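Local atomic coordinates of phycocyanobilin lyase subunit alpha (Nostoc sp. PCC 7120, PDB entry 5N3U), a protein that forms a lyase with its partner CpcF that is probably required for attaching the phycocyanobilin chromophore to the phycocyanin alpha subunit, CpcA. Residues C99-F102 with Y103-E106; Q168-L171 with E172-V175. All coordinates share one frame; numbering follows the deposited sequence.

Contact 1 of 2, residues C99-F102 with Y103-E106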
ATOM      1  N   CYS A  99      29.048   8.269  16.308  1.00 23.40           N
ATOM      2  CA  CYS A  99      29.273   8.595  14.915  1.00 21.75           C
ATOM      3  C   CYS A  99      29.003  10.086  14.703  1.00 25.33           C
ATOM      4  O   CYS A  99      28.001  10.622  15.218  1.00 20.53           O
ATOM      5  CB  CYS A  99      28.311   7.817  14.000  1.00 23.42           C
ATOM      6  SG  CYS A  99      28.707   8.072  12.200  1.00 26.94           S
ATOM      7  N   PRO A 100      29.840  10.763  13.877  1.00 22.05           N
ATOM      8  CA  PRO A 100      29.543  12.127  13.627  1.00 24.53           C
ATOM      9  C   PRO A 100      28.275  12.405  12.878  1.00 23.91           C
ATOM     10  O   PRO A 100      27.750  13.505  13.034  1.00 22.37           O
ATOM     11  CB  PRO A 100      30.739  12.643  12.762  1.00 27.45           C
ATOM     12  CG  PRO A 100      31.780  11.671  12.920  1.00 30.35           C
ATOM     13  CD  PRO A 100      31.144  10.356  13.270  1.00 26.03           C
ATOM     14  N   ASP A 101      27.741  11.435  12.132  1.00 22.96           N
ATOM     15  CA  ASP A 101      26.521  11.639  11.382  1.00 21.29           C
ATOM     16  C   ASP A 101      25.306  11.482  12.342  1.00 20.68           C
ATOM     17  O   ASP A 101      25.052  10.394  12.884  1.00 16.96           O
ATOM     18  CB  ASP A 101      26.467  10.564  10.315  1.00 22.58           C
ATOM     19  CG  ASP A 101      25.202  10.591   9.484  1.00 24.94           C
ATOM     20  OD1 ASP A 101      24.287  11.421   9.707  1.00 25.99           O
ATOM     21  OD2 ASP A 101      25.104   9.723   8.560  1.00 24.64           O
ATOM     22  N   PHE A 102      24.558  12.568  12.491  1.00 19.90           N
ATOM     23  CA  PHE A 102      23.382  12.575  13.336  1.00 20.17           C
ATOM     24  C   PHE A 102      22.444  11.403  13.078  1.00 21.17           C
ATOM     25  O   PHE A 102      21.917  10.776  14.036  1.00 19.01           O
ATOM     26  CB  PHE A 102      22.629  13.943  13.222  1.00 20.30           C
ATOM     27  CG  PHE A 102      21.287  13.934  13.882  1.00 19.00           C
ATOM     28  CD1 PHE A 102      20.173  13.472  13.202  1.00 19.35           C
ATOM     29  CD2 PHE A 102      21.118  14.380  15.213  1.00 20.56           C
ATOM     30  CE1 PHE A 102      18.943  13.406  13.788  1.00 18.47           C
ATOM     31  CE2 PHE A 102      19.827  14.397  15.802  1.00 19.52           C
ATOM     32  CZ  PHE A 102      18.756  13.814  15.148  1.00 17.72           C
ATOM     33  N   TYR A 103      22.234  11.112  11.802  1.00 17.22           N
ATOM     34  CA  TYR A 103      21.237  10.145  11.389  1.00 17.72           C
ATOM     35  C   TYR A 103      21.708   8.696  11.696  1.00 17.84           C
ATOM     36  O   TYR A 103      20.894   7.845  11.944  1.00 17.07           O
ATOM     37  CB  TYR A 103      20.844  10.320   9.935  1.00 19.39           C
ATOM     38  CG  TYR A 103      20.086  11.583   9.743  1.00 20.91           C
ATOM     39  CD1 TYR A 103      18.757  11.664  10.191  1.00 24.37           C
ATOM     40  CD2 TYR A 103      20.691  12.714   9.212  1.00 25.27           C
ATOM     41  CE1 TYR A 103      18.041  12.897  10.123  1.00 26.10           C
ATOM     42  CE2 TYR A 103      19.987  13.913   9.085  1.00 27.77           C
ATOM     43  CZ  TYR A 103      18.676  13.982   9.561  1.00 27.29           C
ATOM     44  OH  TYR A 103      17.975  15.151   9.492  1.00 30.91           O
ATOM     45  N   VAL A 104      22.993   8.474  11.776  1.00 17.66           N
ATOM     46  CA  VAL A 104      23.523   7.190  12.314  1.00 17.65           C
ATOM     47  C   VAL A 104      23.238   7.075  13.817  1.00 17.07           C
ATOM     48  O   VAL A 104      22.824   6.053  14.261  1.00 18.13           O
ATOM     49  CB  VAL A 104      25.007   7.042  12.039  1.00 17.65           C
ATOM     50  CG1 VAL A 104      25.548   5.841  12.761  1.00 17.72           C
ATOM     51  CG2 VAL A 104      25.230   6.863  10.565  1.00 18.44           C
ATOM     52  N   ARG A 105      23.539   8.118  14.560  1.00 16.56           N
ATOM     53  CA  ARG A 105      23.251   8.163  16.002  1.00 17.49           C
ATOM     54  C   ARG A 105      21.793   7.889  16.264  1.00 17.06           C
ATOM     55  O   ARG A 105      21.428   7.089  17.150  1.00 14.88           O
ATOM     56  CB  ARG A 105      23.718   9.472  16.654  1.00 17.93           C
ATOM     57  CG  ARG A 105      25.199   9.802  16.432  1.00 20.36           C
ATOM     58  CD  ARG A 105      25.794  10.786  17.468  1.00 18.46           C
ATOM     59  NE  ARG A 105      25.211  12.118  17.446  1.00 20.12           N
ATOM     60  CZ  ARG A 105      25.423  13.020  16.508  1.00 21.40           C
ATOM     61  NH1 ARG A 105      26.219  12.731  15.471  1.00 21.05           N
ATOM     62  NH2 ARG A 105      24.825  14.190  16.583  1.00 21.37           N
ATOM     63  N   GLU A 106      20.966   8.490  15.471  1.00 17.17           N
ATOM     64  CA  GLU A 106      19.492   8.339  15.613  1.00 18.58           C
ATOM     65  C   GLU A 106      19.059   6.912  15.341  1.00 18.59           C
ATOM     66  O   GLU A 106      18.300   6.309  16.073  1.00 19.88           O
ATOM     67  CB  GLU A 106      18.756   9.289  14.648  1.00 21.50           C
ATOM     68  CG  GLU A 106      17.273   9.343  14.955  1.00 23.52           C
ATOM     69  CD  GLU A 106      16.550  10.404  14.142  1.00 34.28           C
ATOM     70  OE1 GLU A 106      16.688  10.390  12.881  1.00 33.98           O
ATOM     71  OE2 GLU A 106      15.899  11.270  14.792  1.00 41.19           O
TER
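This is the N-terminal cap of helix 102-115, where Asp-101 and Tyr-103 meet at the turn between two helices of a HEAT-repeat region. Asp-101 is the N-cap residue. Its OD1 accepts from Tyr-103 N at 2.9 Å, and the N-H comes from above the carboxylate plane. CG is anti to the backbone N (chi1 177°), which brings OD1 to this N-H. The other oxygen, OD2, lies against Val-104 CG2 and takes a salt bridge from Arg-75 NE and a hydrogen bond from Tyr-71 N. The carboxylate thus has at least three polar partners, two of them on OD2. Asp-101 O accepts from Arg-105 N at 3.2 Å, the first i to i+4 bond of the helix, and nearly straight.

Arg-105 reaches back across the turn, its chain bent at chi3 (-64°). NH1 donates to Cys-99 O at 2.8 Å, with that oxygen close to the guanidinium plane, and makes a weak bond to Pro-100 O. One face of the guanidinium rests on Phe-102 CA. The side chain thus ties the loop carbonyls to the helix. Beside it, Cys-99 CB packs on Val-104 CG1 at 3.6 Å, while Cys-99 SG accepts from Asp-101 N.

Phe-102 and Tyr-103 form a T-shaped pair. The Phe-102 edge points at the Tyr-103 face, with CD1 over the ring centre. The centroids are 5.0 Å apart and the planes stand at 82°. The carboxylate of Glu-106 lies near the far end of the Phe-102 ring, with OE2 3.8 Å from CZ.

Val-104 touches Arg-74 and Arg-75 of helix 72-83, and Tyr-103 touches Arg-75. Among the loop residues, His-143 stacks on Phe-102 and Gln-146 binds Arg-105 NE; both belong to the loop before helix 148-157, which therefore packs against this helix start.

Contact 2 of 2, residues Q168-L171 with E172-V175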
ATOM      1  N   GLN A 168      14.277  13.493  33.624  1.00 22.47           N
ATOM      2  CA  GLN A 168      13.151  14.283  34.116  1.00 22.07           C
ATOM      3  C   GLN A 168      13.054  15.724  33.622  1.00 20.65           C
ATOM      4  O   GLN A 168      12.023  16.121  33.186  1.00 21.17           O
ATOM      5  CB  GLN A 168      13.176  14.273  35.644  1.00 25.65           C
ATOM      6  CG  GLN A 168      11.946  14.934  36.232  1.00 29.88           C
ATOM      7  CD  GLN A 168      11.691  14.497  37.714  1.00 37.12           C
ATOM      8  OE1 GLN A 168      12.440  13.695  38.283  1.00 40.76           O
ATOM      9  NE2 GLN A 168      10.583  14.939  38.275  1.00 37.98           N
ATOM     10  N   PRO A 169      14.198  16.462  33.515  1.00 19.56           N
ATOM     11  CA  PRO A 169      14.183  17.790  32.948  1.00 22.17           C
ATOM     12  C   PRO A 169      13.652  17.908  31.510  1.00 22.70           C
ATOM     13  O   PRO A 169      13.054  18.922  31.079  1.00 21.62           O
ATOM     14  CB  PRO A 169      15.646  18.178  33.044  1.00 24.37           C
ATOM     15  CG  PRO A 169      16.134  17.444  34.185  1.00 25.43           C
ATOM     16  CD  PRO A 169      15.496  16.114  34.026  1.00 21.77           C
ATOM     17  N   PHE A 170      13.809  16.839  30.715  1.00 20.96           N
ATOM     18  CA  PHE A 170      13.307  16.859  29.346  1.00 19.67           C
ATOM     19  C   PHE A 170      11.829  16.881  29.255  1.00 21.51           C
ATOM     20  O   PHE A 170      11.265  17.161  28.181  1.00 21.19           O
ATOM     21  CB  PHE A 170      13.902  15.691  28.507  1.00 20.32           C
ATOM     22  CG  PHE A 170      15.382  15.902  28.171  1.00 20.44           C
ATOM     23  CD1 PHE A 170      16.345  15.631  29.097  1.00 19.53           C
ATOM     24  CD2 PHE A 170      15.746  16.495  26.980  1.00 19.48           C
ATOM     25  CE1 PHE A 170      17.689  15.856  28.814  1.00 24.28           C
ATOM     26  CE2 PHE A 170      17.098  16.730  26.669  1.00 20.40           C
ATOM     27  CZ  PHE A 170      18.049  16.394  27.574  1.00 20.10           C
ATOM     28  N   LEU A 171      11.123  16.661  30.376  1.00 20.80           N
ATOM     29  CA  LEU A 171       9.693  16.882  30.272  1.00 24.01           C
ATOM     30  C   LEU A 171       9.333  18.332  29.932  1.00 25.81           C
ATOM     31  O   LEU A 171       8.178  18.566  29.532  1.00 27.42           O
ATOM     32  CB  LEU A 171       8.977  16.501  31.580  1.00 24.02           C
ATOM     33  CG  LEU A 171       8.973  15.036  31.978  1.00 22.57           C
ATOM     34  CD1 LEU A 171       8.795  14.875  33.498  1.00 25.36           C
ATOM     35  CD2 LEU A 171       7.881  14.245  31.214  1.00 24.26           C
ATOM     36  N   GLU A 172      10.249  19.286  30.190  1.00 24.86           N
ATOM     37  CA  GLU A 172      10.071  20.738  29.841  1.00 29.67           C
ATOM     38  C   GLU A 172      10.843  21.179  28.619  1.00 30.50           C
ATOM     39  O   GLU A 172      10.932  22.352  28.318  1.00 27.57           O
ATOM     40  CB  GLU A 172      10.407  21.646  31.098  1.00 33.57           C
ATOM     41  CG  GLU A 172       9.488  21.199  32.248  1.00 43.32           C
ATOM     42  CD  GLU A 172       9.502  22.087  33.507  1.00 56.01           C
ATOM     43  OE1 GLU A 172      10.548  22.753  33.712  1.00 60.28           O
ATOM     44  OE2 GLU A 172       8.500  22.077  34.311  1.00 54.74           O
ATOM     45  N   HIS A 173      11.347  20.216  27.846  1.00 26.65           N
ATOM     46  CA  HIS A 173      11.983  20.595  26.584  1.00 24.97           C
ATOM     47  C   HIS A 173      10.959  21.319  25.700  1.00 25.22           C
ATOM     48  O   HIS A 173       9.787  20.966  25.677  1.00 25.44           O
ATOM     49  CB  HIS A 173      12.529  19.328  25.873  1.00 24.78           C
ATOM     50  CG  HIS A 173      13.481  19.655  24.770  1.00 23.94           C
ATOM     51  ND1 HIS A 173      13.049  20.043  23.540  1.00 23.89           N
ATOM     52  CD2 HIS A 173      14.815  19.695  24.730  1.00 23.60           C
ATOM     53  CE1 HIS A 173      14.086  20.344  22.770  1.00 22.52           C
ATOM     54  NE2 HIS A 173      15.166  20.126  23.482  1.00 24.77           N
ATOM     55  N   PRO A 174      11.388  22.316  24.926  1.00 26.71           N
ATOM     56  CA  PRO A 174      10.471  23.055  24.048  1.00 29.53           C
ATOM     57  C   PRO A 174       9.803  22.241  22.931  1.00 32.62           C
ATOM     58  O   PRO A 174       8.755  22.583  22.492  1.00 32.22           O
ATOM     59  CB  PRO A 174      11.383  24.065  23.347  1.00 31.75           C
ATOM     60  CG  PRO A 174      12.667  24.101  24.079  1.00 33.11           C
ATOM     61  CD  PRO A 174      12.739  22.933  24.994  1.00 29.81           C
ATOM     62  N   VAL A 175      10.458  21.186  22.442  1.00 26.50           N
ATOM     63  CA  VAL A 175       9.920  20.283  21.436  1.00 28.20           C
ATOM     64  C   VAL A 175       8.977  19.204  21.949  1.00 27.10           C
ATOM     65  O   VAL A 175       9.331  18.398  22.776  1.00 21.49           O
ATOM     66  CB  VAL A 175      11.071  19.643  20.567  1.00 26.88           C
ATOM     67  CG1 VAL A 175      10.501  18.640  19.548  1.00 27.88           C
ATOM     68  CG2 VAL A 175      11.892  20.766  19.899  1.00 33.22           C
TER
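Two backbone bonds close successive turns here: Glu-172 N donates to Pro-169 O at 3.0 Å, and His-173 N to Phe-170 O at 3.1 Å. Both join residues three apart, and both donors stand above the plane of the carbonyl they meet.

Phe-170 and His-173 lie side by side and point the same way. They touch at their CD2 atoms, 4.0 Å apart. The His-173 CB also sits 3.4 Å from Phe-170 O. Its CG is anti to the backbone N (chi1 -165°), and this torsion places the ring where ND1 accepts from Val-175 N at 3.0 Å, with the donor slightly tilted from the ring plane. Pro-174 CD lies over one ring face, toward its rim. NE2 bonds to Ala-135 O, so both ring nitrogens are engaged and the imidazole is probably fixed in rotation. Glu-172 runs its CG past the Leu-171 carbonyl.

Phe-170 is buried against Val-178 and Ala-182 of helix 176-190 and against Tyr-148, while Leu-171 leans on helix 193-203. These consecutive i to i+3 turns carry the chain from helix 164-167 into helix 176-190, an inter-helix connection of a HEAT-repeat region, ending at the N-cap residue Val-175.

Both contacts are local turns in series along the chain. Neither encloses nor crosses the other. Contact 1 comes first, after helix 90-96, and closes the short loop that leads into helix 102-115. Contact 2 follows helix 164-167 and carries the chain into helix 176-190. Their centres are 22 Å apart and their nearest atoms about 10 Å, without touching. They belong to different HEAT-repeat regions of the chain. The long loop between helices 121-126 and 148-157 reaches both: His-143 and Gln-146 meet contact 1, while Ala-135 and Leu-144 meet contact 2. It thus lies against both the start of helix 102-115 and the loop leading into helix 176-190.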